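Local atomic coordinates of ABC sugar (Ribose) transporter, periplasmic substrate-binding subunit (PDB entry 3L49), a protein that probably binds a sugar in the periplasm as the solute-binding subunit of an ABC transporter. Residues P62-E67 and G86-T91; A120-K125 and P155-I160; Y221-S226 and A244-S249. All coordinates share one frame; numbering follows the deposited sequence.

Interaction 1 of 3, residues P62-E67 and G86-T91; sequences PDAIIE and GIPLFT
I65, E67 and F90 supply the three backbone hydrogen bonds that pair 62-67 with 86-91, the two neighbouring parallel strands of a beta-alpha-beta unit whose connection is helix 72-84. I65 stands against L89, I66 against F90 and E67 against T91, and the axes of 64-67 and 89-91 are 24° apart. I65 N donates to P88 O at 2.9 Å, F90 N returns the bond to I65 O, and E67 N reaches F90 O at 2.8 Å.

The tight part is the face bearing I65 and L89, which helix 72-84 covers through I82 and L79. L89 has CG anti to its backbone N (chi1 179°), and this brings CD1 back toward the partner strand, 4.0 Å from I65 CG2. Further along the same face E67 CB meets T91 CG2, also at 4.0 Å. I87 points at the partner segment: its CG2 lies 3.9 Å from I65 CG1, while its CD1 meets P62 CD with the two side chains at about a right angle. On the reverse face A64 and F90 pack under V259 of helix 248-263. There the CB of A64 approaches F90 CE2 obliquely, at 4.2 Å.

The loose side is confined to D63, G86 and a water. D63 turns its CB away from the partner and bonds T7 through OD2, and G86, exposed, ends helix 72-84 in a Schellman motif. The water joins P62 O and G86 O by two weak hydrogen bonds. Next to them I87 and P88 stay closely packed, and the ring of P88 lies against the D63 carbonyl, with P88 CD 3.3 Å from D63 O.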
loop_
_atom_site.group_PDB
_atom_site.type_symbol
_atom_site.label_atom_id
_atom_site.label_comp_id
_atom_site.label_asym_id
_atom_site.label_seq_id
_atom_site.Cartn_x
_atom_site.Cartn_y
_atom_site.Cartn_z
ATOM N N PRO A 62 -3.992 19.730 18.043
ATOM C CA PRO A 62 -3.781 18.534 18.841
ATOM C C PRO A 62 -2.322 18.447 19.289
ATOM O O PRO A 62 -1.478 19.236 18.835
ATOM C CB PRO A 62 -4.131 17.390 17.872
ATOM C CG PRO A 62 -4.307 18.018 16.504
ATOM C CD PRO A 62 -3.876 19.442 16.602
ATOM N N ASP A 63 -2.033 17.504 20.179
ATOM C CA ASP A 63 -0.659 17.266 20.620
ATOM C C ASP A 63 0.236 16.654 19.522
ATOM O O ASP A 63 1.454 16.837 19.557
ATOM C CB ASP A 63 -0.632 16.435 21.908
ATOM C CG ASP A 63 -1.432 17.084 23.038
ATOM O OD1 ASP A 63 -0.824 17.744 23.908
ATOM O OD2 ASP A 63 -2.674 16.954 23.043
ATOM N N ALA A 64 -0.376 15.944 18.565
ATOM C CA ALA A 64 0.289 15.482 17.332
ATOM C C ALA A 64 -0.700 15.024 16.262
ATOM O O ALA A 64 -1.852 14.706 16.552
ATOM C CB ALA A 64 1.288 14.362 17.623
ATOM N N ILE A 65 -0.231 14.978 15.019
ATOM C CA ILE A 65 -1.033 14.477 13.894
ATOM C C ILE A 65 -0.391 13.228 13.270
ATOM O O ILE A 65 0.826 13.193 13.051
ATOM C CB ILE A 65 -1.264 15.597 12.841
ATOM C CG1 ILE A 65 -2.205 16.665 13.419
ATOM C CG2 ILE A 65 -1.823 15.035 11.513
ATOM C CD1 ILE A 65 -2.274 17.966 12.612
ATOM N N ILE A 66 -1.205 12.194 13.030
ATOM C CA ILE A 66 -0.777 11.045 12.225
ATOM C C ILE A 66 -1.457 11.050 10.867
ATOM O O ILE A 66 -2.677 11.029 10.767
ATOM C CB ILE A 66 -1.020 9.674 12.900
ATOM C CG1 ILE A 66 -0.632 9.686 14.383
ATOM C CG2 ILE A 66 -0.219 8.607 12.173
ATOM C CD1 ILE A 66 -0.905 8.364 15.091
ATOM N N GLU A 67 -0.657 11.086 9.813
ATOM C CA GLU A 67 -1.194 11.097 8.466
ATOM C C GLU A 67 -1.067 9.691 7.868
ATOM O O GLU A 67 -0.016 9.072 7.955
ATOM C CB GLU A 67 -0.441 12.139 7.629
ATOM C CG GLU A 67 -1.179 12.649 6.396
ATOM C CD GLU A 67 -1.260 11.621 5.282
ATOM O OE1 GLU A 67 -0.295 10.847 5.107
ATOM O OE2 GLU A 67 -2.300 11.581 4.597
ATOM N N GLY A 86 3.524 24.189 14.296
ATOM C CA GLY A 86 4.312 23.625 15.394
ATOM C C GLY A 86 3.719 22.352 15.982
ATOM O O GLY A 86 3.908 22.061 17.167
ATOM N N ILE A 87 2.996 21.597 15.155
ATOM C CA ILE A 87 2.367 20.355 15.588
ATOM C C ILE A 87 3.203 19.186 15.069
ATOM O O ILE A 87 3.476 19.113 13.870
ATOM C CB ILE A 87 0.898 20.239 15.075
ATOM C CG1 ILE A 87 0.052 21.431 15.540
ATOM C CG2 ILE A 87 0.250 18.921 15.522
ATOM C CD1 ILE A 87 -1.208 21.660 14.700
ATOM N N PRO A 88 3.625 18.279 15.978
ATOM C CA PRO A 88 4.407 17.092 15.625
ATOM C C PRO A 88 3.685 16.197 14.616
ATOM O O PRO A 88 2.515 15.854 14.806
ATOM C CB PRO A 88 4.565 16.373 16.964
ATOM C CG PRO A 88 4.412 17.428 17.983
ATOM C CD PRO A 88 3.389 18.355 17.432
ATOM N N LEU A 89 4.381 15.851 13.537
ATOM C CA LEU A 89 3.793 15.062 12.460
ATOM C C LEU A 89 4.417 13.663 12.348
ATOM O O LEU A 89 5.633 13.497 12.328
ATOM C CB LEU A 89 3.868 15.827 11.126
ATOM C CG LEU A 89 3.339 15.199 9.829
ATOM C CD1 LEU A 89 1.882 14.724 9.934
ATOM C CD2 LEU A 89 3.511 16.169 8.668
ATOM N N PHE A 90 3.546 12.665 12.295
ATOM C CA PHE A 90 3.927 11.271 12.167
ATOM C C PHE A 90 3.152 10.730 10.987
ATOM O O PHE A 90 2.037 11.177 10.721
ATOM C CB PHE A 90 3.563 10.515 13.444
ATOM C CG PHE A 90 4.394 10.908 14.620
ATOM C CD1 PHE A 90 5.539 10.187 14.941
ATOM C CD2 PHE A 90 4.059 12.015 15.397
ATOM C CE1 PHE A 90 6.334 10.548 16.023
ATOM C CE2 PHE A 90 4.851 12.384 16.486
ATOM C CZ PHE A 90 5.990 11.650 16.792
ATOM N N THR A 91 3.738 9.792 10.254
ATOM C CA THR A 91 3.015 9.174 9.149
ATOM C C THR A 91 2.968 7.663 9.246
ATOM O O THR A 91 3.850 7.043 9.845
ATOM C CB THR A 91 3.612 9.529 7.770
ATOM O OG1 THR A 91 5.003 9.188 7.757
ATOM C CG2 THR A 91 3.433 11.015 7.438
HETATM O O HOH W 1 1.246 21.373 19.132
#

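Interaction 2 of 3, residues A120-K125 and P155-I160; sequences ADLGGK and PDVKII
The flat carbonyl group of G124 meets V157 and D156 in different ways. Above its plane sits V157 CG2, 3.5 Å from both G124 C and G124 O, a methyl resting on the peptide. At the oxygen end, close to that plane, D156 CB comes within 3.5 Å of G124 O. The same oxygen accepts a hydrogen bond from a water at 2.7 Å, and this water in turn accepts from D156 N, so the two backbones are bridged by solvent. At the second flat group, the D156 carboxylate, K125 CG lies 3.7 Å from D156 CB and stands obliquely over the carboxylate.

K125 has CG anti to its backbone N (chi1 -156°), which lays the start of its chain along D156. The ends do not meet: K125 NZ remains 4.8 Å from D156 OD2, so any attraction between the opposite charges would act at a distance, on an exposed surface. Nearer the interior, V157 has CG1 anti to its backbone N and offers it to L122 CD1 at 4.0 Å; V128 of strand 126-131 touches both of these residues. L151 of helix 138-152 packs on V157 as well.

No direct polar bond joins the segments, and a CA-H...O contact from K125 CA to D156 O is the closest backbone approach. G123, with positive phi, terminates helix 107-122 as the C-prime residue of a Schellman motif. The chain then enters strand 126-131, beside the edge strand 157-159 of one lobe of a type I periplasmic binding protein fold.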
loop_
_atom_site.group_PDB
_atom_site.type_symbol
_atom_site.label_atom_id
_atom_site.label_comp_id
_atom_site.label_asym_id
_atom_site.label_seq_id
_atom_site.Cartn_x
_atom_site.Cartn_y
_atom_site.Cartn_z
ATOM N N ALA A 120 11.377 -15.793 -11.050
ATOM C CA ALA A 120 11.615 -17.201 -10.726
ATOM C C ALA A 120 10.486 -18.088 -11.257
ATOM O O ALA A 120 10.752 -19.108 -11.891
ATOM C CB ALA A 120 11.798 -17.398 -9.216
ATOM N N ASP A 121 9.237 -17.688 -11.008
ATOM C CA ASP A 121 8.064 -18.417 -11.513
ATOM C C ASP A 121 7.967 -18.392 -13.042
ATOM O O ASP A 121 7.496 -19.349 -13.646
ATOM C CB ASP A 121 6.767 -17.852 -10.926
ATOM C CG ASP A 121 6.593 -18.156 -9.438
ATOM O OD1 ASP A 121 5.679 -17.568 -8.814
ATOM O OD2 ASP A 121 7.356 -18.973 -8.888
ATOM N N LEU A 122 8.403 -17.291 -13.656
ATOM C CA LEU A 122 8.494 -17.192 -15.112
ATOM C C LEU A 122 9.637 -18.026 -15.692
ATOM O O LEU A 122 9.637 -18.343 -16.882
ATOM C CB LEU A 122 8.663 -15.733 -15.539
ATOM C CG LEU A 122 7.414 -14.858 -15.583
ATOM C CD1 LEU A 122 7.822 -13.411 -15.672
ATOM C CD2 LEU A 122 6.516 -15.245 -16.758
ATOM N N GLY A 123 10.612 -18.366 -14.848
ATOM C CA GLY A 123 11.809 -19.071 -15.290
ATOM C C GLY A 123 12.720 -18.199 -16.142
ATOM O O GLY A 123 13.406 -18.702 -17.030
ATOM N N GLY A 124 12.707 -16.890 -15.882
ATOM C CA GLY A 124 13.623 -15.954 -16.523
ATOM C C GLY A 124 13.211 -15.470 -17.900
ATOM O O GLY A 124 13.960 -14.739 -18.551
ATOM N N LYS A 125 12.017 -15.860 -18.338
ATOM C CA LYS A 125 11.505 -15.465 -19.646
ATOM C C LYS A 125 9.996 -15.224 -19.578
ATOM O O LYS A 125 9.266 -15.971 -18.911
ATOM C CB LYS A 125 11.835 -16.544 -20.693
ATOM C CG LYS A 125 11.885 -16.051 -22.141
ATOM C CD LYS A 125 10.568 -16.252 -22.890
ATOM C CE LYS A 125 10.598 -15.588 -24.261
ATOM N NZ LYS A 125 11.535 -16.265 -25.205
ATOM N N PRO A 155 16.936 -9.798 -19.353
ATOM C CA PRO A 155 16.607 -9.205 -20.658
ATOM C C PRO A 155 15.413 -9.860 -21.353
ATOM O O PRO A 155 14.794 -9.231 -22.207
ATOM C CB PRO A 155 17.891 -9.408 -21.477
ATOM C CG PRO A 155 18.587 -10.550 -20.824
ATOM C CD PRO A 155 18.273 -10.425 -19.360
ATOM N N ASP A 156 15.089 -11.096 -20.969
ATOM C CA ASP A 156 13.946 -11.819 -21.531
ATOM C C ASP A 156 12.670 -11.688 -20.694
ATOM O O ASP A 156 11.650 -12.305 -21.013
ATOM C CB ASP A 156 14.291 -13.299 -21.747
ATOM C CG ASP A 156 15.034 -13.551 -23.051
ATOM O OD1 ASP A 156 15.039 -12.665 -23.935
ATOM O OD2 ASP A 156 15.609 -14.651 -23.198
ATOM N N VAL A 157 12.735 -10.898 -19.622
ATOM C CA VAL A 157 11.542 -10.542 -18.854
ATOM C C VAL A 157 11.221 -9.077 -19.094
ATOM O O VAL A 157 11.952 -8.198 -18.644
ATOM C CB VAL A 157 11.682 -10.808 -17.336
ATOM C CG1 VAL A 157 10.395 -10.451 -16.619
ATOM C CG2 VAL A 157 12.005 -12.250 -17.083
ATOM N N LYS A 158 10.126 -8.822 -19.807
ATOM C CA LYS A 158 9.795 -7.460 -20.228
ATOM C C LYS A 158 8.409 -6.985 -19.790
ATOM O O LYS A 158 7.477 -7.777 -19.657
ATOM C CB LYS A 158 9.988 -7.311 -21.738
ATOM C CG LYS A 158 11.444 -7.038 -22.128
ATOM C CD LYS A 158 11.698 -7.212 -23.620
ATOM C CE LYS A 158 11.832 -8.684 -23.998
ATOM N NZ LYS A 158 12.343 -8.856 -25.384
ATOM N N ILE A 159 8.305 -5.683 -19.544
ATOM C CA ILE A 159 7.049 -5.026 -19.201
ATOM C C ILE A 159 6.350 -4.608 -20.498
ATOM O O ILE A 159 6.933 -3.871 -21.307
ATOM C CB ILE A 159 7.314 -3.794 -18.293
ATOM C CG1 ILE A 159 7.830 -4.259 -16.930
ATOM C CG2 ILE A 159 6.063 -2.937 -18.127
ATOM C CD1 ILE A 159 8.433 -3.168 -16.072
ATOM N N ILE A 160 5.121 -5.086 -20.710
ATOM C CA ILE A 160 4.372 -4.696 -21.914
ATOM C C ILE A 160 3.847 -3.259 -21.872
ATOM O O ILE A 160 3.422 -2.758 -20.827
ATOM C CB ILE A 160 3.269 -5.715 -22.362
ATOM C CG1 ILE A 160 2.733 -6.540 -21.184
ATOM C CG2 ILE A 160 3.812 -6.610 -23.492
ATOM C CD1 ILE A 160 2.185 -7.942 -21.552
HETATM O O HOH W 2 15.891 -12.937 -18.916
#

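Interaction 3 of 3, residues Y221-S226 and A244-S249; sequences YGVDGS and AAQQPS
V223 faces A244 and D224 faces A245 in parallel register, where strands 219-222 and 240-245 of a beta-alpha-beta unit end beside a bound unknown ligand, probably at the family's sugar site between the lobes. The evidence is three backbone hydrogen bonds: A244 N to G222 O at 3.2 Å, D224 N to A244 O at 2.8 Å, and Q246 N to D224 O at 2.9 Å. The donor's departure from the carbonyl plane grows along the series, from in-plane through tilted to 53° out, although Q246 N-H still points nearly straight at D224 O (164°). The chain turns a corner at V223, and D224 takes an unusual positive phi. Beyond this, G225 and A245 draw together, CA to CA 4.0 Å.

On one face V223 CG2 touches A244 CB at 4.0 Å, under I110 of helix 107-122. Q246 has CG anti to its carbonyl carbon and a chain extended beyond, which carries the amide obliquely across to the D224 carboxylate. V223 CG1 packs 3.8 Å from Q246 NE2. S105 takes Q246 OE1 in a hydrogen bond, helping to fix the amide's rotation, while NE2 bonds the ligand, which probably comes from the crystallisation liquor. W19 flanks both D224 and Q246. The carboxylate and amide planes are 24° apart, with D224 OD1 2.6 Å from Q246 NE2.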
loop_
_atom_site.group_PDB
_atom_site.type_symbol
_atom_site.label_atom_id
_atom_site.label_comp_id
_atom_site.label_asym_id
_atom_site.label_seq_id
_atom_site.Cartn_x
_atom_site.Cartn_y
_atom_site.Cartn_z
ATOM N N TYR A 221 0.585 -11.130 -9.106
ATOM C CA TYR A 221 1.439 -10.782 -7.973
ATOM C C TYR A 221 1.073 -9.424 -7.424
ATOM O O TYR A 221 0.945 -8.461 -8.178
ATOM C CB TYR A 221 2.918 -10.788 -8.393
ATOM C CG TYR A 221 3.366 -12.124 -8.929
ATOM C CD1 TYR A 221 3.195 -12.443 -10.273
ATOM C CD2 TYR A 221 3.911 -13.089 -8.084
ATOM C CE1 TYR A 221 3.557 -13.676 -10.767
ATOM C CE2 TYR A 221 4.283 -14.332 -8.569
ATOM C CZ TYR A 221 4.109 -14.608 -9.916
ATOM O OH TYR A 221 4.470 -15.817 -10.427
ATOM N N GLY A 222 0.928 -9.339 -6.106
ATOM C CA GLY A 222 0.589 -8.071 -5.466
ATOM C C GLY A 222 1.059 -8.014 -4.035
ATOM O O GLY A 222 1.754 -8.914 -3.569
ATOM N N VAL A 223 0.658 -6.955 -3.338
ATOM C CA VAL A 223 1.154 -6.646 -2.001
ATOM C C VAL A 223 -0.021 -6.297 -1.103
ATOM O O VAL A 223 -0.901 -5.568 -1.534
ATOM C CB VAL A 223 2.104 -5.417 -2.037
ATOM C CG1 VAL A 223 2.401 -4.900 -0.623
ATOM C CG2 VAL A 223 3.403 -5.718 -2.794
ATOM N N ASP A 224 -0.042 -6.865 0.107
ATOM C CA ASP A 224 -0.832 -6.411 1.283
ATOM C C ASP A 224 -1.213 -7.564 2.177
ATOM O O ASP A 224 -1.022 -7.500 3.385
ATOM C CB ASP A 224 -2.100 -5.610 0.949
ATOM C CG ASP A 224 -1.831 -4.127 0.796
ATOM O OD1 ASP A 224 -0.663 -3.721 0.965
ATOM O OD2 ASP A 224 -2.779 -3.379 0.482
ATOM N N GLY A 225 -1.760 -8.613 1.576
ATOM C CA GLY A 225 -2.245 -9.753 2.333
ATOM C C GLY A 225 -3.722 -9.657 2.677
ATOM O O GLY A 225 -4.146 -10.134 3.736
ATOM N N SER A 226 -4.503 -9.042 1.786
ATOM C CA SER A 226 -5.965 -8.987 1.920
ATOM C C SER A 226 -6.519 -10.409 1.847
ATOM O O SER A 226 -6.133 -11.166 0.948
ATOM C CB SER A 226 -6.590 -8.102 0.830
ATOM O OG SER A 226 -6.660 -8.774 -0.418
ATOM N N ALA A 244 2.892 -10.236 -0.885
ATOM C CA ALA A 244 3.652 -9.725 0.247
ATOM C C ALA A 244 2.683 -9.348 1.366
ATOM O O ALA A 244 2.056 -8.290 1.327
ATOM C CB ALA A 244 4.491 -8.534 -0.173
ATOM N N ALA A 245 2.554 -10.225 2.358
ATOM C CA ALA A 245 1.586 -10.018 3.430
ATOM C C ALA A 245 2.105 -9.116 4.543
ATOM O O ALA A 245 3.023 -9.492 5.272
ATOM C CB ALA A 245 1.143 -11.336 3.993
ATOM N N GLN A 246 1.484 -7.942 4.683
ATOM C CA GLN A 246 1.876 -6.935 5.665
ATOM C C GLN A 246 1.072 -7.032 6.958
ATOM O O GLN A 246 0.107 -7.779 7.041
ATOM C CB GLN A 246 1.659 -5.540 5.090
ATOM C CG GLN A 246 2.479 -5.187 3.865
ATOM C CD GLN A 246 2.253 -3.752 3.474
ATOM O OE1 GLN A 246 2.980 -2.859 3.905
ATOM N NE2 GLN A 246 1.203 -3.510 2.699
ATOM N N GLN A 247 1.459 -6.244 7.961
ATOM C CA GLN A 247 0.703 -6.165 9.213
ATOM C C GLN A 247 0.182 -4.747 9.508
ATOM O O GLN A 247 0.767 -4.045 10.345
ATOM C CB GLN A 247 1.565 -6.659 10.378
ATOM C CG GLN A 247 2.038 -8.101 10.258
ATOM C CD GLN A 247 3.291 -8.376 11.065
ATOM O OE1 GLN A 247 3.553 -7.726 12.077
ATOM N NE2 GLN A 247 4.072 -9.355 10.625
ATOM N N PRO A 248 -0.905 -4.312 8.815
ATOM C CA PRO A 248 -1.461 -2.965 9.038
ATOM C C PRO A 248 -1.864 -2.672 10.485
ATOM O O PRO A 248 -1.639 -1.558 10.959
ATOM C CB PRO A 248 -2.688 -2.927 8.118
ATOM C CG PRO A 248 -2.982 -4.347 7.794
ATOM C CD PRO A 248 -1.649 -5.007 7.749
ATOM N N SER A 249 -2.425 -3.663 11.175
ATOM C CA SER A 249 -2.748 -3.524 12.595
ATOM C C SER A 249 -1.516 -3.263 13.464
ATOM O O SER A 249 -1.591 -2.498 14.433
ATOM C CB SER A 249 -3.526 -4.734 13.107
ATOM O OG SER A 249 -4.843 -4.723 12.588
#

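From the N terminus, interaction 1 closes first, over 18 residues that include helix 72-84. Interaction 2 spans the 29 residues holding strand 126-131 and helix 138-152, and interaction 3 the 17 around helix 227-234. The three follow in series; none nests or crosses. Interactions 1 and 2 lie in opposite lobes, their centres about 44 Å apart, whereas interaction 3 sits near the middle of the chain. A probable hydrogen bond between D121 OD1 and Y221 OH, 2.7 Å, links interactions 2 and 3. Helix 248-263, starting in the last segment, runs back over 62-67 and 86-91 and so joins the end of the 219-245 beta-alpha-beta unit to the first lobe.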